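Local coordinates for DUF3298 domain-containing protein (Pseudomonas aeruginosa, PDB 4E72) that is of unknown function but belongs to the DUF3298 family and is probably an exported, membrane-anchored lipoprotein, at residues A[208-213]-A[220-225]; A[139-144]-A[214-219]; A[121-124]-A[129-132]; A[148-153]-A[172-177]. All blocks are in the same frame, centred on the assembly; numbering follows the deposited sequence. Where two conformers were deposited one is given.

Contact 1: residues A[208-213]-A[220-225]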
loop_
_atom_site.group_PDB
_atom_site.type_symbol
_atom_site.label_atom_id
_atom_site.label_comp_id
_atom_site.label_asym_id
_atom_site.label_seq_id
_atom_site.Cartn_x
_atom_site.Cartn_y
_atom_site.Cartn_z
ATOM N N ILE A 208 9.577 -9.144 8.709
ATOM C CA ILE A 208 10.973 -9.264 9.120
ATOM C C ILE A 208 11.072 -8.727 10.528
ATOM O O ILE A 208 10.823 -7.536 10.729
ATOM C CB ILE A 208 12.040 -8.614 8.213
ATOM C CG1 ILE A 208 11.884 -9.002 6.726
ATOM C CG2 ILE A 208 13.452 -8.937 8.740
ATOM C CD1 ILE A 208 12.424 -7.925 5.780
ATOM N N PRO A 209 11.455 -9.569 11.513
ATOM C CA PRO A 209 11.647 -9.051 12.883
ATOM C C PRO A 209 12.748 -7.995 12.934
ATOM O O PRO A 209 13.807 -8.200 12.342
ATOM C CB PRO A 209 12.030 -10.307 13.693
ATOM C CG PRO A 209 11.561 -11.481 12.859
ATOM C CD PRO A 209 11.776 -11.013 11.440
ATOM N N TYR A 210 12.530 -6.889 13.681
ATOM C CA TYR A 210 13.565 -5.837 13.844
ATOM C C TYR A 210 14.949 -6.363 14.339
ATOM O O TYR A 210 15.943 -5.870 13.818
ATOM C CB TYR A 210 13.078 -4.689 14.746
ATOM C CG TYR A 210 12.114 -3.780 14.009
ATOM C CD1 TYR A 210 12.579 -2.750 13.194
ATOM C CD2 TYR A 210 10.745 -4.008 14.048
ATOM C CE1 TYR A 210 11.696 -1.914 12.510
ATOM C CE2 TYR A 210 9.854 -3.184 13.363
ATOM C CZ TYR A 210 10.331 -2.141 12.591
ATOM O OH TYR A 210 9.435 -1.375 11.867
ATOM N N PRO A 211 15.090 -7.414 15.199
ATOM C CA PRO A 211 16.453 -7.860 15.566
ATOM C C PRO A 211 17.236 -8.467 14.394
ATOM O O PRO A 211 18.463 -8.555 14.480
ATOM C CB PRO A 211 16.217 -8.891 16.679
ATOM C CG PRO A 211 14.854 -8.584 17.204
ATOM C CD PRO A 211 14.076 -8.154 15.982
ATOM N N ARG A 212 16.548 -8.847 13.290
ATOM C CA ARG A 212 17.211 -9.359 12.084
ATOM C C ARG A 212 17.707 -8.186 11.226
ATOM O O ARG A 212 18.421 -8.400 10.234
ATOM C CB ARG A 212 16.259 -10.270 11.251
ATOM C CG ARG A 212 15.872 -11.567 11.973
ATOM C CD ARG A 212 16.723 -12.782 11.618
ATOM N NE ARG A 212 18.170 -12.576 11.716
ATOM C CZ ARG A 212 18.875 -12.631 12.843
ATOM N NH1 ARG A 212 18.272 -12.855 14.004
ATOM N NH2 ARG A 212 20.188 -12.446 12.818
ATOM N N LEU A 213 17.328 -6.947 11.606
ATOM C CA LEU A 213 17.655 -5.740 10.841
ATOM C C LEU A 213 18.659 -4.796 11.527
ATOM O O LEU A 213 18.779 -3.643 11.106
ATOM C CB LEU A 213 16.353 -4.984 10.521
ATOM C CG LEU A 213 15.374 -5.783 9.657
ATOM C CD1 LEU A 213 13.987 -5.259 9.805
ATOM C CD2 LEU A 213 15.841 -5.865 8.193
ATOM N N ASN A 220 17.285 4.738 14.511
ATOM C CA ASN A 220 16.297 5.770 14.884
ATOM C C ASN A 220 14.875 5.489 14.353
ATOM O O ASN A 220 13.932 6.196 14.732
ATOM C CB ASN A 220 16.759 7.151 14.384
ATOM C CG ASN A 220 17.342 7.178 12.970
ATOM O OD1 ASN A 220 18.549 6.950 12.748
ATOM N ND2 ASN A 220 16.514 7.518 11.990
ATOM N N LEU A 221 14.726 4.479 13.478
ATOM C CA LEU A 221 13.462 4.084 12.883
ATOM C C LEU A 221 12.925 2.798 13.523
ATOM O O LEU A 221 11.835 2.345 13.155
ATOM C CB LEU A 221 13.612 3.913 11.360
ATOM C CG LEU A 221 13.885 5.195 10.572
ATOM C CD1 LEU A 221 14.232 4.869 9.126
ATOM C CD2 LEU A 221 12.693 6.161 10.637
ATOM N N PHE A 222 13.702 2.197 14.453
ATOM C CA PHE A 222 13.263 1.028 15.206
ATOM C C PHE A 222 12.132 1.465 16.152
ATOM O O PHE A 222 12.130 2.616 16.612
ATOM C CB PHE A 222 14.409 0.373 16.002
ATOM C CG PHE A 222 15.211 -0.670 15.244
ATOM C CD1 PHE A 222 15.821 -0.358 14.025
ATOM C CD2 PHE A 222 15.429 -1.930 15.786
ATOM C CE1 PHE A 222 16.598 -1.311 13.343
ATOM C CE2 PHE A 222 16.241 -2.863 15.128
ATOM C CZ PHE A 222 16.778 -2.567 13.886
ATOM N N PRO A 223 11.148 0.585 16.429
ATOM C CA PRO A 223 10.033 1.005 17.285
ATOM C C PRO A 223 10.475 1.235 18.736
ATOM O O PRO A 223 11.429 0.607 19.230
ATOM C CB PRO A 223 9.036 -0.143 17.150
ATOM C CG PRO A 223 9.838 -1.318 16.756
ATOM C CD PRO A 223 10.978 -0.802 15.944
ATOM N N GLY A 224 9.803 2.184 19.379
ATOM C CA GLY A 224 10.058 2.542 20.765
ATOM C C GLY A 224 9.472 1.487 21.678
ATOM O O GLY A 224 8.250 1.426 21.856
ATOM N N ARG A 225 10.345 0.620 22.226
ATOM C CA ARG A 225 9.963 -0.475 23.123
ATOM C C ARG A 225 11.015 -0.660 24.230
ATOM O O ARG A 225 11.610 0.312 24.698
ATOM C CB ARG A 225 9.721 -1.792 22.336
ATOM C CG ARG A 225 10.909 -2.331 21.517
ATOM C CD ARG A 225 11.611 -3.483 22.223
ATOM N NE ARG A 225 12.837 -3.899 21.537
ATOM C CZ ARG A 225 13.804 -4.624 22.097
ATOM N NH1 ARG A 225 13.707 -5.007 23.366
ATOM N NH2 ARG A 225 14.879 -4.959 21.397
HETATM O O HOH W 1 9.343 1.194 13.353
#
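Tyr210 lies with one face of its ring over the pyrrolidine of Pro223 and turns an edge toward the ring of Phe222. Pro223 CD stands almost exactly on the ring normal, 3.4 Å from the centroid of the Tyr210 ring, a textbook CH-pi contact. The two aromatic rings meet edge-to-face, with centroids 5.1 Å apart and planes inclined at 58°; Tyr210 CD1 is the atom that sits over the middle of the Phe222 ring. The rim of Phe222 abuts the 3-10 turn 210-212 and the residue after it: its CE2 comes 3.3 Å from Tyr210 O, and the carbonyl of Leu213 lies near the plane of the ring. The phenol is held at its far end as well. Water 1 donates to Tyr210 OH and to Leu221 O, bridging the two segments, and the same hydroxyl is hydrogen-bonded to Thr183 O. Val187 and Leu182 pack on the tyrosine from the rest of the chain, Phe184 touches Pro223, and Gly224 N bonds to Asp96 OD2. With its hydroxyl satisfied, Tyr210 can stay buried, and between these two segments the tail is held by ring and proline packing and one water bridge, without direct polar bonds.

Contact 2: residues A[139-144]-A[214-219]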
loop_
_atom_site.group_PDB
_atom_site.type_symbol
_atom_site.label_atom_id
_atom_site.label_comp_id
_atom_site.label_asym_id
_atom_site.label_seq_id
_atom_site.Cartn_x
_atom_site.Cartn_y
_atom_site.Cartn_z
ATOM N N PRO A 139 23.385 3.058 4.758
ATOM C CA PRO A 139 23.977 3.095 3.395
ATOM C C PRO A 139 24.748 1.823 3.027
ATOM O O PRO A 139 25.589 1.348 3.802
ATOM C CB PRO A 139 24.921 4.297 3.444
ATOM C CG PRO A 139 24.433 5.135 4.563
ATOM C CD PRO A 139 23.764 4.238 5.558
ATOM N N GLY A 140 24.427 1.290 1.848
ATOM C CA GLY A 140 24.990 0.064 1.293
ATOM C C GLY A 140 24.322 -1.228 1.747
ATOM O O GLY A 140 24.770 -2.303 1.349
ATOM N N GLN A 141 23.228 -1.167 2.538
ATOM C CA GLN A 141 22.631 -2.408 3.073
ATOM C C GLN A 141 21.363 -2.929 2.380
ATOM O O GLN A 141 20.736 -3.840 2.929
ATOM C CB GLN A 141 22.365 -2.290 4.590
ATOM C CG GLN A 141 23.602 -1.881 5.434
ATOM C CD GLN A 141 24.861 -2.670 5.122
ATOM O OE1 GLN A 141 25.825 -2.151 4.548
ATOM N NE2 GLN A 141 24.877 -3.941 5.478
ATOM N N GLU A 142 21.016 -2.440 1.174
ATOM C CA GLU A 142 19.820 -2.935 0.477
ATOM C C GLU A 142 19.915 -4.450 0.230
ATOM O O GLU A 142 18.965 -5.155 0.528
ATOM C CB GLU A 142 19.554 -2.178 -0.823
ATOM C CG GLU A 142 18.187 -2.537 -1.401
ATOM C CD GLU A 142 17.546 -1.655 -2.456
ATOM O OE1 GLU A 142 18.180 -0.671 -2.900
ATOM O OE2 GLU A 142 16.384 -1.943 -2.820
ATOM N N GLU A 143 21.063 -4.943 -0.256
ATOM C CA GLU A 143 21.340 -6.365 -0.492
ATOM C C GLU A 143 21.079 -7.176 0.793
ATOM O O GLU A 143 20.293 -8.127 0.747
ATOM C CB GLU A 143 22.790 -6.557 -0.960
ATOM N N ALA A 144 21.650 -6.732 1.953
ATOM C CA ALA A 144 21.434 -7.376 3.258
ATOM C C ALA A 144 19.935 -7.371 3.661
ATOM O O ALA A 144 19.460 -8.343 4.244
ATOM C CB ALA A 144 22.267 -6.689 4.330
ATOM N N ASN A 214 19.400 -5.300 12.537
ATOM C CA ASN A 214 20.436 -4.567 13.256
ATOM C C ASN A 214 21.562 -4.266 12.297
ATOM O O ASN A 214 22.158 -5.200 11.753
ATOM C CB ASN A 214 20.959 -5.379 14.454
ATOM C CG ASN A 214 20.000 -5.512 15.611
ATOM O OD1 ASN A 214 19.349 -4.557 16.043
ATOM N ND2 ASN A 214 19.966 -6.690 16.199
ATOM N N GLY A 215 21.802 -2.985 12.036
ATOM C CA GLY A 215 22.845 -2.578 11.101
ATOM C C GLY A 215 22.375 -2.585 9.661
ATOM O O GLY A 215 23.178 -2.386 8.748
ATOM N N ILE A 216 21.056 -2.838 9.447
ATOM C CA ILE A 216 20.428 -2.861 8.135
ATOM C C ILE A 216 19.480 -1.660 8.059
ATOM O O ILE A 216 19.655 -0.797 7.201
ATOM C CB ILE A 216 19.722 -4.203 7.768
ATOM C CG1 ILE A 216 20.607 -5.479 7.940
ATOM C CG2 ILE A 216 19.145 -4.140 6.371
ATOM C CD1 ILE A 216 22.021 -5.432 7.500
ATOM N N VAL A 217 18.470 -1.621 8.936
ATOM C CA VAL A 217 17.530 -0.505 9.034
ATOM C C VAL A 217 18.170 0.520 10.019
ATOM O O VAL A 217 18.809 0.108 10.976
ATOM C CB VAL A 217 16.120 -1.007 9.484
ATOM C CG1 VAL A 217 15.212 0.154 9.872
ATOM C CG2 VAL A 217 15.455 -1.862 8.394
ATOM N N LYS A 218 18.067 1.828 9.739
ATOM C CA LYS A 218 18.576 2.903 10.595
ATOM C C LYS A 218 18.043 2.732 12.036
ATOM O O LYS A 218 16.853 2.485 12.200
ATOM C CB LYS A 218 18.158 4.258 10.021
ATOM C CG LYS A 218 19.032 4.706 8.856
ATOM C CD LYS A 218 18.423 5.878 8.147
ATOM C CE LYS A 218 19.366 6.442 7.114
ATOM N NZ LYS A 218 18.628 7.122 6.019
ATOM N N PRO A 219 18.907 2.777 13.088
ATOM C CA PRO A 219 18.418 2.530 14.464
ATOM C C PRO A 219 17.294 3.466 14.955
ATOM O O PRO A 219 16.451 3.032 15.739
ATOM C CB PRO A 219 19.670 2.704 15.320
ATOM C CG PRO A 219 20.809 2.489 14.392
ATOM C CD PRO A 219 20.364 3.005 13.061
#
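Gly215 O is the polar atom closest to the other segment, and it meets carbon: Gln141 CG packs on it at 3.4 Å. Gln141 lies at the N-cap position of helix 142-159, and a bend at chi2 (-48°) folds its side chain back, with CG on the carbonyl of Gly215. It crosses the side chain of Ile216 at about a right angle. Ile216 CG2 approaches Gln141 O at 3.8 Å, while the other branch reaches into the first turn of the helix. There Ile216 CD1 touches Ala144 CB at 3.4 Å, closer than carbons normally pack, and Ile216 CG1 follows at 4.2 Å from the same methyl. A chi1 of -52° puts CG1 of the isoleucine anti to the carbonyl carbon and CG2 anti to the backbone N, and the two branches diverge. Gly215 itself has a positive phi of 84°, a conformation that glycine adopts easily. Outside this pair, backbone hydrogen bonds join Ile216 to Val138 and Lys218 to Met136, and Lys218 NZ is bonded to Asp135 O; Leu137 packs against Ile216. The contact is thus a surface docking of an irregular loop on a helix N-terminus: one isoleucine lies across the N-cap residue and the first helical turn, and backbone bonds fasten the loop to the chain leading into the helix.

Contact 3: residues A[121-124]-A[129-132]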
loop_
_atom_site.group_PDB
_atom_site.type_symbol
_atom_site.label_atom_id
_atom_site.label_comp_id
_atom_site.label_asym_id
_atom_site.label_seq_id
_atom_site.Cartn_x
_atom_site.Cartn_y
_atom_site.Cartn_z
ATOM N N ILE A 121 2.466 4.351 2.530
ATOM C CA ILE A 121 3.091 5.649 2.753
ATOM C C ILE A 121 3.701 5.550 4.160
ATOM O O ILE A 121 2.996 5.211 5.110
ATOM C CB ILE A 121 2.156 6.877 2.608
ATOM C CG1 ILE A 121 1.442 6.929 1.235
ATOM C CG2 ILE A 121 2.931 8.189 2.927
ATOM C CD1 ILE A 121 0.286 7.977 1.146
ATOM N N ASN A 122 4.998 5.790 4.283
ATOM C CA ASN A 122 5.691 5.845 5.575
ATOM C C ASN A 122 6.075 7.308 5.806
ATOM O O ASN A 122 7.071 7.772 5.284
ATOM C CB ASN A 122 6.909 4.920 5.620
ATOM C CG ASN A 122 6.562 3.476 5.503
ATOM O OD1 ASN A 122 6.362 2.796 6.515
ATOM N ND2 ASN A 122 6.458 2.986 4.261
ATOM N N TYR A 123 5.223 8.049 6.487
ATOM C CA TYR A 123 5.451 9.465 6.724
ATOM C C TYR A 123 6.077 9.727 8.094
ATOM O O TYR A 123 5.466 9.429 9.123
ATOM C CB TYR A 123 4.130 10.235 6.584
ATOM C CG TYR A 123 4.329 11.732 6.609
ATOM C CD1 TYR A 123 4.705 12.423 5.460
ATOM C CD2 TYR A 123 4.119 12.462 7.775
ATOM C CE1 TYR A 123 4.903 13.803 5.479
ATOM C CE2 TYR A 123 4.328 13.844 7.811
ATOM C CZ TYR A 123 4.723 14.507 6.659
ATOM O OH TYR A 123 4.884 15.867 6.660
ATOM N N ASP A 124 7.284 10.304 8.107
ATOM C CA ASP A 124 7.987 10.680 9.344
ATOM C C ASP A 124 7.651 12.131 9.708
ATOM O O ASP A 124 7.948 13.050 8.949
ATOM C CB ASP A 124 9.500 10.485 9.188
ATOM C CG ASP A 124 10.350 10.742 10.434
ATOM O OD1 ASP A 124 9.799 10.694 11.571
ATOM O OD2 ASP A 124 11.564 10.927 10.282
ATOM N N LYS A 129 8.549 14.139 6.125
ATOM C CA LYS A 129 9.022 13.438 4.943
ATOM C C LYS A 129 8.396 12.054 4.782
ATOM O O LYS A 129 8.247 11.330 5.762
ATOM C CB LYS A 129 10.544 13.261 5.127
ATOM C CG LYS A 129 11.329 12.773 3.920
ATOM C CD LYS A 129 12.805 12.611 4.288
ATOM C CE LYS A 129 13.658 12.199 3.121
ATOM N NZ LYS A 129 15.075 12.610 3.320
ATOM N N VAL A 130 8.156 11.659 3.532
ATOM C CA VAL A 130 7.783 10.300 3.146
ATOM C C VAL A 130 9.105 9.542 3.044
ATOM O O VAL A 130 10.006 9.994 2.338
ATOM C CB VAL A 130 6.972 10.251 1.814
ATOM C CG1 VAL A 130 6.808 8.811 1.317
ATOM C CG2 VAL A 130 5.610 10.901 1.983
ATOM N N LEU A 131 9.232 8.415 3.733
ATOM C CA LEU A 131 10.455 7.614 3.668
ATOM C C LEU A 131 10.368 6.542 2.580
ATOM O O LEU A 131 9.408 5.767 2.524
ATOM C CB LEU A 131 10.754 6.943 5.012
ATOM C CG LEU A 131 10.728 7.823 6.263
ATOM C CD1 LEU A 131 10.668 6.974 7.502
ATOM C CD2 LEU A 131 11.924 8.791 6.310
ATOM N N SER A 132 11.360 6.535 1.694
ATOM C CA SER A 132 11.557 5.524 0.656
ATOM C C SER A 132 12.362 4.376 1.312
ATOM O O SER A 132 12.848 4.539 2.453
ATOM C CB SER A 132 12.319 6.138 -0.519
ATOM O OG SER A 132 13.566 6.651 -0.064
HETATM O O HOH W 2 6.979 5.347 2.063
#
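Ile121 begins the contact with its CG2 methyl, which meets Val130 CG2 at 3.9 Å. At Asn122 the backbone takes over: its O accepts from Leu131 N at 2.7 Å in a nearly straight bond (173° at the hydrogen), and its N donates to water 2, which in turn donates to Leu131 O. The Asn122 side chain works elsewhere, with OD1 taking Leu182 N and ND2 giving to Val180 O. Tyr123 and Val130 form a non-hydrogen-bonded antiparallel pair. With CG anti to the backbone N (chi1 -171°), the tyrosine ring runs beside Lys129, and Val130 CG2 comes to its edge, 3.9 Å from Tyr123 CD1; the hydroxyl continues to Glu41. Asp124 closes the hairpin as a hydrogen-bonded pair with Lys129: Asp124 N donates to Lys129 O at 2.7 Å, and Lys129 N returns a bond to Asp124 O at 3.1 Å. On the face opposite Tyr123, Asp124 CB packs against Leu131 CD1 at 4.1 Å, while its carboxylate bonds to Gln127 NE2. The chemistry is therefore divided: backbone bonds and one water set the pairing of this short edge strand, Asn122 and Tyr123 reach out to neighbouring parts of the fold, and Asp124 braces the turn.

Contact 4: residues A[148-153]-A[172-177]; sequences QAELAH and WPFQRT
This is side-chain packing of a loop against a helix: the irregular chain 172-177, which leads from helix 166-171 to strand 179-181, lays Phe174 across one side of helix 142-159. The phenylalanine touches three helical residues. At its tip, Phe174 CZ meets Ala149 CB at 3.5 Å. Glu150 and His153 both approach from the same side of the ring plane, Glu150 at the CD2/CE2 rim and His153 at the CD1/CE1 rim. Glu150 CG comes 3.4 Å from Phe174 CD2, and Glu150 CA stands over the face of the ring, 22° off the normal, in a CH-pi contact. His153 CG lies 3.4 Å from Phe174 CD1. The two rings are oblique, their planes 39° apart, and they slide past each other in opposite directions, which brings Phe174 CB over a face of the imidazole, 4.1 Å from the centroid of the His153 ring. Ala149, Glu150 and His153 are one and three positions apart in sequence, so they present one side of the helix to Phe174. Helix 142-159 lies here beside the antiparallel sheet of strands 179-181, 187-190 and 205-208: Leu206 of strand 205-208 touches both Phe174 and His153, and Tyr191 also packs on Phe174. CG of His153 lies anti to its N (chi1 -176°), which swings the ring along the loop toward Trp172. There, in the imidazole plane, water 3 lies 2.9 Å from His153 NE2 and donates to Trp172 O at 2.9 Å.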
loop_
_atom_site.group_PDB
_atom_site.type_symbol
_atom_site.label_atom_id
_atom_site.label_comp_id
_atom_site.label_asym_id
_atom_site.label_seq_id
_atom_site.Cartn_x
_atom_site.Cartn_y
_atom_site.Cartn_z
ATOM N N GLN A 148 17.317 -10.771 4.321
ATOM C CA GLN A 148 16.425 -10.980 5.473
ATOM C C GLN A 148 14.984 -11.176 5.021
ATOM O O GLN A 148 14.231 -11.906 5.664
ATOM C CB GLN A 148 16.509 -9.820 6.486
ATOM C CG GLN A 148 17.907 -9.617 7.097
ATOM C CD GLN A 148 18.511 -10.890 7.635
ATOM O OE1 GLN A 148 17.959 -11.526 8.533
ATOM N NE2 GLN A 148 19.629 -11.319 7.057
ATOM N N ALA A 149 14.606 -10.533 3.912
ATOM C CA ALA A 149 13.290 -10.648 3.273
ATOM C C ALA A 149 13.102 -12.078 2.766
ATOM O O ALA A 149 12.013 -12.625 2.903
ATOM C CB ALA A 149 13.182 -9.655 2.125
ATOM N N GLU A 150 14.192 -12.687 2.210
ATOM C CA GLU A 150 14.249 -14.079 1.729
ATOM C C GLU A 150 13.931 -15.049 2.894
ATOM O O GLU A 150 13.215 -16.028 2.707
ATOM C CB GLU A 150 15.646 -14.391 1.150
ATOM C CG GLU A 150 15.891 -13.910 -0.268
ATOM C CD GLU A 150 17.334 -13.769 -0.733
ATOM O OE1 GLU A 150 18.095 -14.761 -0.654
ATOM O OE2 GLU A 150 17.680 -12.678 -1.245
ATOM N N LEU A 151 14.470 -14.763 4.086
ATOM C CA LEU A 151 14.245 -15.566 5.292
ATOM C C LEU A 151 12.765 -15.454 5.720
ATOM O O LEU A 151 12.142 -16.477 6.029
ATOM C CB LEU A 151 15.216 -15.121 6.420
ATOM C CG LEU A 151 15.063 -15.768 7.814
ATOM C CD1 LEU A 151 15.260 -17.294 7.779
ATOM C CD2 LEU A 151 15.991 -15.099 8.814
ATOM N N ALA A 152 12.201 -14.222 5.675
ATOM C CA ALA A 152 10.791 -13.932 5.970
ATOM C C ALA A 152 9.853 -14.631 4.953
ATOM O O ALA A 152 8.731 -14.998 5.302
ATOM C CB ALA A 152 10.557 -12.429 5.961
ATOM N N HIS A 153 10.342 -14.843 3.707
ATOM C CA HIS A 153 9.628 -15.585 2.685
ATOM C C HIS A 153 9.536 -17.054 3.110
ATOM O O HIS A 153 8.453 -17.653 3.033
ATOM C CB HIS A 153 10.301 -15.442 1.311
ATOM C CG HIS A 153 9.542 -16.113 0.192
ATOM N ND1 HIS A 153 10.072 -17.193 -0.497
ATOM C CD2 HIS A 153 8.300 -15.864 -0.288
ATOM C CE1 HIS A 153 9.156 -17.546 -1.383
ATOM N NE2 HIS A 153 8.072 -16.781 -1.294
ATOM N N TRP A 172 6.399 -19.758 -8.227
ATOM C CA TRP A 172 6.408 -18.459 -7.583
ATOM C C TRP A 172 7.710 -18.261 -6.829
ATOM O O TRP A 172 7.727 -18.374 -5.602
ATOM C CB TRP A 172 5.196 -18.317 -6.652
ATOM C CG TRP A 172 3.875 -18.574 -7.315
ATOM C CD1 TRP A 172 3.141 -19.729 -7.272
ATOM C CD2 TRP A 172 3.128 -17.650 -8.119
ATOM N NE1 TRP A 172 1.969 -19.573 -7.976
ATOM C CE2 TRP A 172 1.940 -18.308 -8.520
ATOM C CE3 TRP A 172 3.360 -16.335 -8.568
ATOM C CZ2 TRP A 172 0.983 -17.690 -9.336
ATOM C CZ3 TRP A 172 2.404 -15.721 -9.367
ATOM C CH2 TRP A 172 1.226 -16.392 -9.725
ATOM N N PRO A 173 8.826 -17.942 -7.521
ATOM C CA PRO A 173 10.068 -17.683 -6.771
ATOM C C PRO A 173 9.928 -16.395 -5.961
ATOM O O PRO A 173 9.001 -15.605 -6.187
ATOM C CB PRO A 173 11.140 -17.564 -7.869
ATOM C CG PRO A 173 10.406 -17.143 -9.079
ATOM C CD PRO A 173 9.012 -17.717 -8.973
ATOM N N PHE A 174 10.826 -16.198 -5.007
ATOM C CA PHE A 174 10.856 -14.983 -4.219
ATOM C C PHE A 174 11.145 -13.790 -5.162
ATOM O O PHE A 174 11.876 -13.924 -6.153
ATOM C CB PHE A 174 11.884 -15.097 -3.085
ATOM C CG PHE A 174 11.919 -13.877 -2.193
ATOM C CD1 PHE A 174 10.770 -13.436 -1.542
ATOM C CD2 PHE A 174 13.079 -13.123 -2.064
ATOM C CE1 PHE A 174 10.796 -12.294 -0.741
ATOM C CE2 PHE A 174 13.096 -11.970 -1.272
ATOM C CZ PHE A 174 11.965 -11.578 -0.599
ATOM N N GLN A 175 10.516 -12.661 -4.870
ATOM C CA GLN A 175 10.597 -11.426 -5.649
ATOM C C GLN A 175 10.679 -10.254 -4.703
ATOM O O GLN A 175 10.212 -10.371 -3.571
ATOM C CB GLN A 175 9.312 -11.307 -6.515
ATOM C CG GLN A 175 9.474 -10.535 -7.817
ATOM C CD GLN A 175 8.158 -10.102 -8.422
ATOM O OE1 GLN A 175 7.234 -10.899 -8.626
ATOM N NE2 GLN A 175 8.065 -8.828 -8.775
ATOM N N ARG A 176 11.218 -9.112 -5.151
ATOM C CA ARG A 176 11.212 -7.920 -4.304
ATOM C C ARG A 176 9.819 -7.302 -4.373
ATOM O O ARG A 176 9.025 -7.646 -5.252
ATOM C CB ARG A 176 12.263 -6.884 -4.760
ATOM C CG ARG A 176 13.729 -7.250 -4.517
ATOM C CD ARG A 176 14.590 -6.119 -5.049
ATOM N NE ARG A 176 16.020 -6.387 -4.933
ATOM C CZ ARG A 176 16.961 -5.455 -5.031
ATOM N NH1 ARG A 176 16.630 -4.189 -5.268
ATOM N NH2 ARG A 176 18.240 -5.776 -4.883
ATOM N N THR A 177 9.542 -6.347 -3.499
ATOM C CA THR A 177 8.285 -5.622 -3.528
ATOM C C THR A 177 8.564 -4.141 -3.301
ATOM O O THR A 177 9.437 -3.843 -2.505
ATOM C CB THR A 177 7.246 -6.196 -2.513
ATOM O OG1 THR A 177 6.021 -5.466 -2.662
ATOM C CG2 THR A 177 7.724 -6.150 -1.035
HETATM O O HOH W 3 6.179 -17.803 -3.186
#

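Contacts 2 and 4 use helix 142-159, with centres about 17 Å apart, and contacts 1 and 4 pack on the three-stranded sheet, while contact 3 belongs to the edge hairpin of the six-stranded sheet. Contact 3 comes first along the chain. Contact 4 lies within the span bridged by contact 2, and the segments of contacts 1 and 2 alternate: 139-144, 208-213, 214-219, 220-225. Contacts 1 and 2 are nearest, about 11 Å between centres, and touch through Phe222. Leu221 meets Leu131, joining contact 1 to contact 3, and Ile208 packs on Ala149 and Ala152, joining it to contact 4. The tail thus packs against both the helix region and the end of the edge hairpin.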